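Local coordinates for ancylostoma secreted protein 2 (Necator americanus, PDB 4NUI) that is of unknown function but is a secreted hookworm protein of the CAP (SCP/TAPS) family that binds divalent metal ions such as cobalt, zinc and copper, at residues Cys84-Ser89 with Glu99-Ser104; Phe123-Glu128 with Val146-Gln151. One frame throughout, in Å; residues are numbered along the deposited sequence.

Interaction 1. Residues Cys84-Ser89 with Glu99-Ser104. With CO (cobalt (II) ion), chain B.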
loop_
_atom_site.group_PDB
_atom_site.type_symbol
_atom_site.label_atom_id
_atom_site.label_comp_id
_atom_site.label_asym_id
_atom_site.label_seq_id
_atom_site.Cartn_x
_atom_site.Cartn_y
_atom_site.Cartn_z
ATOM N N CYS A 84 14.714 13.899 -1.576
ATOM C CA CYS A 84 13.858 15.074 -1.492
ATOM C C CYS A 84 13.481 15.598 -2.870
ATOM O O CYS A 84 13.405 16.809 -3.090
ATOM C CB CYS A 84 14.507 16.172 -0.638
ATOM S SG CYS A 84 14.443 15.779 1.132
ATOM N N VAL A 85 13.245 14.668 -3.790
ATOM C CA VAL A 85 12.686 14.992 -5.095
ATOM C C VAL A 85 11.506 14.068 -5.316
ATOM O O VAL A 85 11.640 12.845 -5.242
ATOM C CB VAL A 85 13.720 14.820 -6.233
ATOM C CG1 VAL A 85 13.065 15.040 -7.578
ATOM C CG2 VAL A 85 14.881 15.796 -6.054
ATOM N N PHE A 86 10.337 14.648 -5.555
ATOM C CA PHE A 86 9.123 13.852 -5.707
ATOM C C PHE A 86 9.100 13.107 -7.038
ATOM O O PHE A 86 8.843 13.697 -8.093
ATOM C CB PHE A 86 7.887 14.739 -5.563
ATOM C CG PHE A 86 6.591 13.995 -5.641
ATOM C CD1 PHE A 86 6.051 13.395 -4.517
ATOM C CD2 PHE A 86 5.901 13.903 -6.840
ATOM C CE1 PHE A 86 4.856 12.715 -4.590
ATOM C CE2 PHE A 86 4.703 13.223 -6.916
ATOM C CZ PHE A 86 4.182 12.624 -5.787
ATOM N N LYS A 87 9.390 11.813 -6.991
ATOM C CA LYS A 87 9.326 10.983 -8.189
ATOM C C LYS A 87 9.485 9.508 -7.865
ATOM O O LYS A 87 10.050 9.135 -6.836
ATOM C CB LYS A 87 10.383 11.406 -9.212
ATOM C CG LYS A 87 11.718 10.700 -9.084
ATOM C CD LYS A 87 12.630 11.408 -8.124
ATOM C CE LYS A 87 14.102 11.292 -8.555
ATOM N NZ LYS A 87 14.821 10.129 -7.934
ATOM N N HIS A 88 8.974 8.667 -8.756
ATOM C CA HIS A 88 9.174 7.241 -8.621
ATOM C C HIS A 88 10.624 6.884 -8.867
ATOM O O HIS A 88 11.274 7.443 -9.751
ATOM C CB HIS A 88 8.265 6.479 -9.581
ATOM C CG HIS A 88 6.897 6.234 -9.031
ATOM N ND1 HIS A 88 6.675 5.445 -7.920
ATOM C CD2 HIS A 88 5.684 6.687 -9.423
ATOM C CE1 HIS A 88 5.380 5.412 -7.663
ATOM N NE2 HIS A 88 4.757 6.155 -8.559
ATOM N N SER A 89 11.133 5.956 -8.068
ATOM C CA SER A 89 12.442 5.386 -8.307
ATOM C C SER A 89 12.371 4.452 -9.521
ATOM O O SER A 89 11.291 4.001 -9.908
ATOM C CB SER A 89 12.925 4.627 -7.073
ATOM O OG SER A 89 12.015 3.597 -6.738
ATOM N N GLU A 99 6.095 0.450 -5.506
ATOM C CA GLU A 99 6.309 1.716 -4.809
ATOM C C GLU A 99 5.118 2.666 -4.905
ATOM O O GLU A 99 4.503 2.804 -5.968
ATOM C CB GLU A 99 7.549 2.396 -5.390
ATOM C CG GLU A 99 7.949 3.713 -4.730
ATOM C CD GLU A 99 9.161 4.312 -5.405
ATOM O OE1 GLU A 99 8.997 4.879 -6.513
ATOM O OE2 GLU A 99 10.275 4.201 -4.848
ATOM N N ASN A 100 4.803 3.316 -3.784
ATOM C CA ASN A 100 3.877 4.435 -3.757
ATOM C C ASN A 100 4.618 5.642 -3.213
ATOM O O ASN A 100 5.437 5.505 -2.298
ATOM C CB ASN A 100 2.675 4.140 -2.859
ATOM C CG ASN A 100 1.707 3.156 -3.479
ATOM O OD1 ASN A 100 1.736 2.916 -4.680
ATOM N ND2 ASN A 100 0.826 2.593 -2.658
ATOM N N ILE A 101 4.339 6.821 -3.765
ATOM C CA ILE A 101 4.931 8.051 -3.247
ATOM C C ILE A 101 3.858 9.096 -2.931
ATOM O O ILE A 101 2.773 9.090 -3.514
ATOM C CB ILE A 101 5.982 8.651 -4.216
ATOM C CG1 ILE A 101 5.328 9.072 -5.528
ATOM C CG2 ILE A 101 7.108 7.663 -4.474
ATOM C CD1 ILE A 101 6.315 9.691 -6.510
ATOM N N PHE A 102 4.171 9.993 -2.001
ATOM C CA PHE A 102 3.228 11.013 -1.544
ATOM C C PHE A 102 3.998 12.216 -1.024
ATOM O O PHE A 102 5.087 12.068 -0.481
ATOM C CB PHE A 102 2.352 10.433 -0.419
ATOM C CG PHE A 102 1.596 11.469 0.381
ATOM C CD1 PHE A 102 0.304 11.843 0.019
ATOM C CD2 PHE A 102 2.161 12.038 1.509
ATOM C CE1 PHE A 102 -0.399 12.775 0.758
ATOM C CE2 PHE A 102 1.465 12.986 2.253
ATOM C CZ PHE A 102 0.178 13.355 1.868
ATOM N N MET A 103 3.440 13.411 -1.172
ATOM C CA MET A 103 4.068 14.589 -0.575
ATOM C C MET A 103 3.040 15.527 0.024
ATOM O O MET A 103 1.868 15.534 -0.381
ATOM C CB MET A 103 4.933 15.342 -1.591
ATOM C CG MET A 103 4.183 15.771 -2.839
ATOM S SD MET A 103 5.148 16.794 -3.968
ATOM C CE MET A 103 5.376 18.261 -2.962
ATOM N N SER A 104 3.492 16.298 1.007
ATOM C CA SER A 104 2.698 17.375 1.584
ATOM C C SER A 104 3.551 18.623 1.671
ATOM O O SER A 104 4.761 18.538 1.860
ATOM C CB SER A 104 2.208 17.002 2.980
ATOM O OG SER A 104 1.764 18.159 3.670
HETATM CO CO CO B . 2.469 6.373 -8.971
HETATM O O HOH W 1 2.440 8.604 -8.608
HETATM O O HOH W 2 2.795 6.291 -11.297
HETATM O O HOH W 3 2.277 3.942 -9.273
#
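The carboxylate of Glu99 grips the loop at His88 and Ser89 through three hydrogen bonds. OE1 takes two of them: His88 ND1 lies 2.8 Å from Glu99 OE1 on its anti lone pair, and the backbone N of Ser89 meets the same oxygen on the syn side. Ser89 OG reaches Glu99 OE2 at 2.6 Å, coming from above the carboxylate plane. The chain of Glu99, extended beyond CG, carries the acid out to the loop, where it lies nearly coplanar with the imidazole (17°); the ND1 bond and the metal together fix the ring's rotation, with NE2 directed at the cobalt ion, 2.3 Å from His88 NE2. An acid here probably also makes the histidine a stronger ligand.

Ile101 forms the apolar centre of the contact. With CG1 between the backbone N and the carbonyl carbon (chi1 64°), its CD1 methyl sits over two rings at once, 4.2 Å from the centroid of His88 and 3.8 Å from that of Phe86. Toward solvent the polar grip gives out, though the packing stays close: the exposed Phe86 receives Met103 SD on its opposite face, a Met-aromatic contact 3.9 Å from the ring centroid, made by a flexible thioether.

Strand 98-104 is an outermost strand of the sheet, hydrogen-bonded to strand 171-178, whose Gln176 also binds Glu99 OE2. Phe102 points away from the loop to pack on helix 111-123.

Interaction 2. Residues Phe123-Glu128 with Val146-Gln151. With CO (cobalt (II) ion), chain B.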
loop_
_atom_site.group_PDB
_atom_site.type_symbol
_atom_site.label_atom_id
_atom_site.label_comp_id
_atom_site.label_asym_id
_atom_site.label_seq_id
_atom_site.Cartn_x
_atom_site.Cartn_y
_atom_site.Cartn_z
ATOM N N PHE A 123 -5.197 5.047 -0.865
ATOM C CA PHE A 123 -6.389 4.214 -0.818
ATOM C C PHE A 123 -7.582 4.902 -1.477
ATOM O O PHE A 123 -8.434 4.246 -2.065
ATOM C CB PHE A 123 -6.736 3.841 0.618
ATOM C CG PHE A 123 -7.846 2.843 0.721
ATOM C CD1 PHE A 123 -7.590 1.493 0.538
ATOM C CD2 PHE A 123 -9.147 3.244 0.974
ATOM C CE1 PHE A 123 -8.607 0.563 0.626
ATOM C CE2 PHE A 123 -10.170 2.308 1.056
ATOM C CZ PHE A 123 -9.894 0.971 0.889
ATOM N N GLY A 124 -7.630 6.226 -1.373
ATOM C CA GLY A 124 -8.754 7.002 -1.881
ATOM C C GLY A 124 -9.029 6.886 -3.369
ATOM O O GLY A 124 -10.113 7.250 -3.840
ATOM N N GLU A 125 -8.045 6.407 -4.118
ATOM C CA GLU A 125 -8.208 6.262 -5.559
ATOM C C GLU A 125 -9.379 5.346 -5.880
ATOM O O GLU A 125 -10.074 5.545 -6.878
ATOM C CB GLU A 125 -6.919 5.765 -6.215
ATOM C CG GLU A 125 -5.802 6.816 -6.201
ATOM C CD GLU A 125 -4.437 6.263 -6.556
ATOM O OE1 GLU A 125 -4.289 5.029 -6.677
ATOM O OE2 GLU A 125 -3.502 7.083 -6.718
ATOM N N LEU A 126 -9.613 4.358 -5.019
ATOM C CA LEU A 126 -10.749 3.451 -5.205
ATOM C C LEU A 126 -12.085 4.192 -5.164
ATOM O O LEU A 126 -12.898 4.062 -6.079
ATOM C CB LEU A 126 -10.736 2.326 -4.159
ATOM C CG LEU A 126 -11.992 1.451 -4.108
ATOM C CD1 LEU A 126 -12.142 0.603 -5.368
ATOM C CD2 LEU A 126 -11.949 0.564 -2.867
ATOM N N ALA A 127 -12.319 4.956 -4.099
ATOM C CA ALA A 127 -13.573 5.693 -3.955
ATOM C C ALA A 127 -13.699 6.829 -4.970
ATOM O O ALA A 127 -14.798 7.126 -5.455
ATOM C CB ALA A 127 -13.716 6.237 -2.529
ATOM N N GLU A 128 -12.581 7.468 -5.290
ATOM C CA GLU A 128 -12.630 8.682 -6.104
ATOM C C GLU A 128 -12.615 8.430 -7.606
ATOM O O GLU A 128 -13.373 9.060 -8.347
ATOM C CB GLU A 128 -11.502 9.635 -5.722
ATOM C CG GLU A 128 -11.669 10.215 -4.332
ATOM C CD GLU A 128 -10.730 11.359 -4.067
ATOM O OE1 GLU A 128 -10.723 11.850 -2.922
ATOM O OE2 GLU A 128 -10.002 11.763 -5.000
ATOM N N VAL A 146 -5.019 4.445 -10.814
ATOM C CA VAL A 146 -5.445 3.867 -9.543
ATOM C C VAL A 146 -4.373 2.930 -9.006
ATOM O O VAL A 146 -4.644 2.087 -8.151
ATOM C CB VAL A 146 -6.789 3.121 -9.660
ATOM C CG1 VAL A 146 -7.904 4.097 -9.964
ATOM C CG2 VAL A 146 -6.725 2.037 -10.716
ATOM N N GLY A 147 -3.151 3.117 -9.496
ATOM C CA GLY A 147 -2.030 2.255 -9.164
ATOM C C GLY A 147 -1.508 2.321 -7.744
ATOM O O GLY A 147 -0.814 1.402 -7.303
ATOM N N HIS A 148 -1.812 3.394 -7.020
ATOM C CA HIS A 148 -1.415 3.438 -5.620
ATOM C C HIS A 148 -2.364 2.564 -4.804
ATOM O O HIS A 148 -1.922 1.761 -3.973
ATOM C CB HIS A 148 -1.370 4.875 -5.091
ATOM C CG HIS A 148 -0.489 5.783 -5.891
ATOM N ND1 HIS A 148 -0.987 6.670 -6.823
ATOM C CD2 HIS A 148 0.855 5.937 -5.903
ATOM C CE1 HIS A 148 0.013 7.334 -7.373
ATOM N NE2 HIS A 148 1.141 6.913 -6.829
ATOM N N TYR A 149 -3.662 2.685 -5.076
ATOM C CA TYR A 149 -4.641 1.799 -4.465
ATOM C C TYR A 149 -4.366 0.332 -4.782
ATOM O O TYR A 149 -4.321 -0.501 -3.881
ATOM C CB TYR A 149 -6.065 2.139 -4.898
ATOM C CG TYR A 149 -7.033 1.029 -4.578
ATOM C CD1 TYR A 149 -7.481 0.832 -3.278
ATOM C CD2 TYR A 149 -7.481 0.156 -5.570
ATOM C CE1 TYR A 149 -8.360 -0.194 -2.969
ATOM C CE2 TYR A 149 -8.362 -0.869 -5.271
ATOM C CZ TYR A 149 -8.793 -1.038 -3.966
ATOM O OH TYR A 149 -9.659 -2.052 -3.648
ATOM N N THR A 150 -4.193 0.008 -6.057
ATOM C CA THR A 150 -4.047 -1.399 -6.436
ATOM C C THR A 150 -2.809 -2.030 -5.801
ATOM O O THR A 150 -2.817 -3.209 -5.451
ATOM C CB THR A 150 -4.069 -1.627 -7.981
ATOM O OG1 THR A 150 -2.980 -0.934 -8.593
ATOM C CG2 THR A 150 -5.386 -1.146 -8.584
ATOM N N GLN A 151 -1.753 -1.244 -5.615
ATOM C CA GLN A 151 -0.586 -1.756 -4.907
ATOM C C GLN A 151 -0.864 -1.965 -3.407
ATOM O O GLN A 151 -0.400 -2.952 -2.831
ATOM C CB GLN A 151 0.643 -0.863 -5.136
ATOM C CG GLN A 151 1.870 -1.283 -4.333
ATOM C CD GLN A 151 2.379 -2.674 -4.700
ATOM O OE1 GLN A 151 1.960 -3.683 -4.123
ATOM N NE2 GLN A 151 3.292 -2.730 -5.643
HETATM CO CO CO B . 2.469 6.373 -8.971
HETATM O O HOH W 1 2.440 8.604 -8.608
HETATM O O HOH W 2 2.795 6.291 -11.297
HETATM O O HOH W 3 2.277 3.942 -9.273
#
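The second histidine of the metal site in the central groove of the CAP domain, His148, is held here by Glu125 in a His-carboxylate pair. Glu125 OE2 accepts from His148 ND1 at 2.6 Å through its syn lone pair, close to the ring plane, although carboxylate and imidazole are turned 51° against each other. That bond orients the ring so that NE2 faces the cobalt ion, 2.6 Å from His148 NE2. The other oxygen, Glu125 OE1, takes the backbone N of Tyr149 at 2.9 Å, in a nearly straight bond (166°) from above the carboxylate plane, and a weak one from the N of His148. Since Val146 is the N-cap of helix 147-152, both donors belong to its first turn, where amides lack acceptors within the helix and the helix end would probably stabilise a negative charge.

Beyond this polar grip the contact turns apolar. Tyr149, CG anti to its own N (chi1 165°), lays one ring face against Leu126, whose CB stands 3.7 Å from the ring centroid. With Phe123 it makes an offset edge-to-face pair, Tyr149 giving the edge, centroids 5.5 Å apart. Phe123 and Tyr149 both also pack on Val45 of helix 28-46.

Interactions 1 and 2 each supply one histidine to a single cobalt ion, whose three waters they share. In both, a glutamate holds ND1 so that NE2 meets the metal, but the acids sit differently: in 84-89 with 99-104 the glutamate stands on an edge strand and ties down an irregular loop, whereas in 123-128 with 146-151 it comes from a short helix and also meets the amino end of another. Interaction 1 runs from buried Glu99 and Ile101 out to exposed Phe86 and Met103; interaction 2 lies nearer the chain centre, with no touching residue exposed. Asn100 ND2 joins them through a probable hydrogen bond to His148 O.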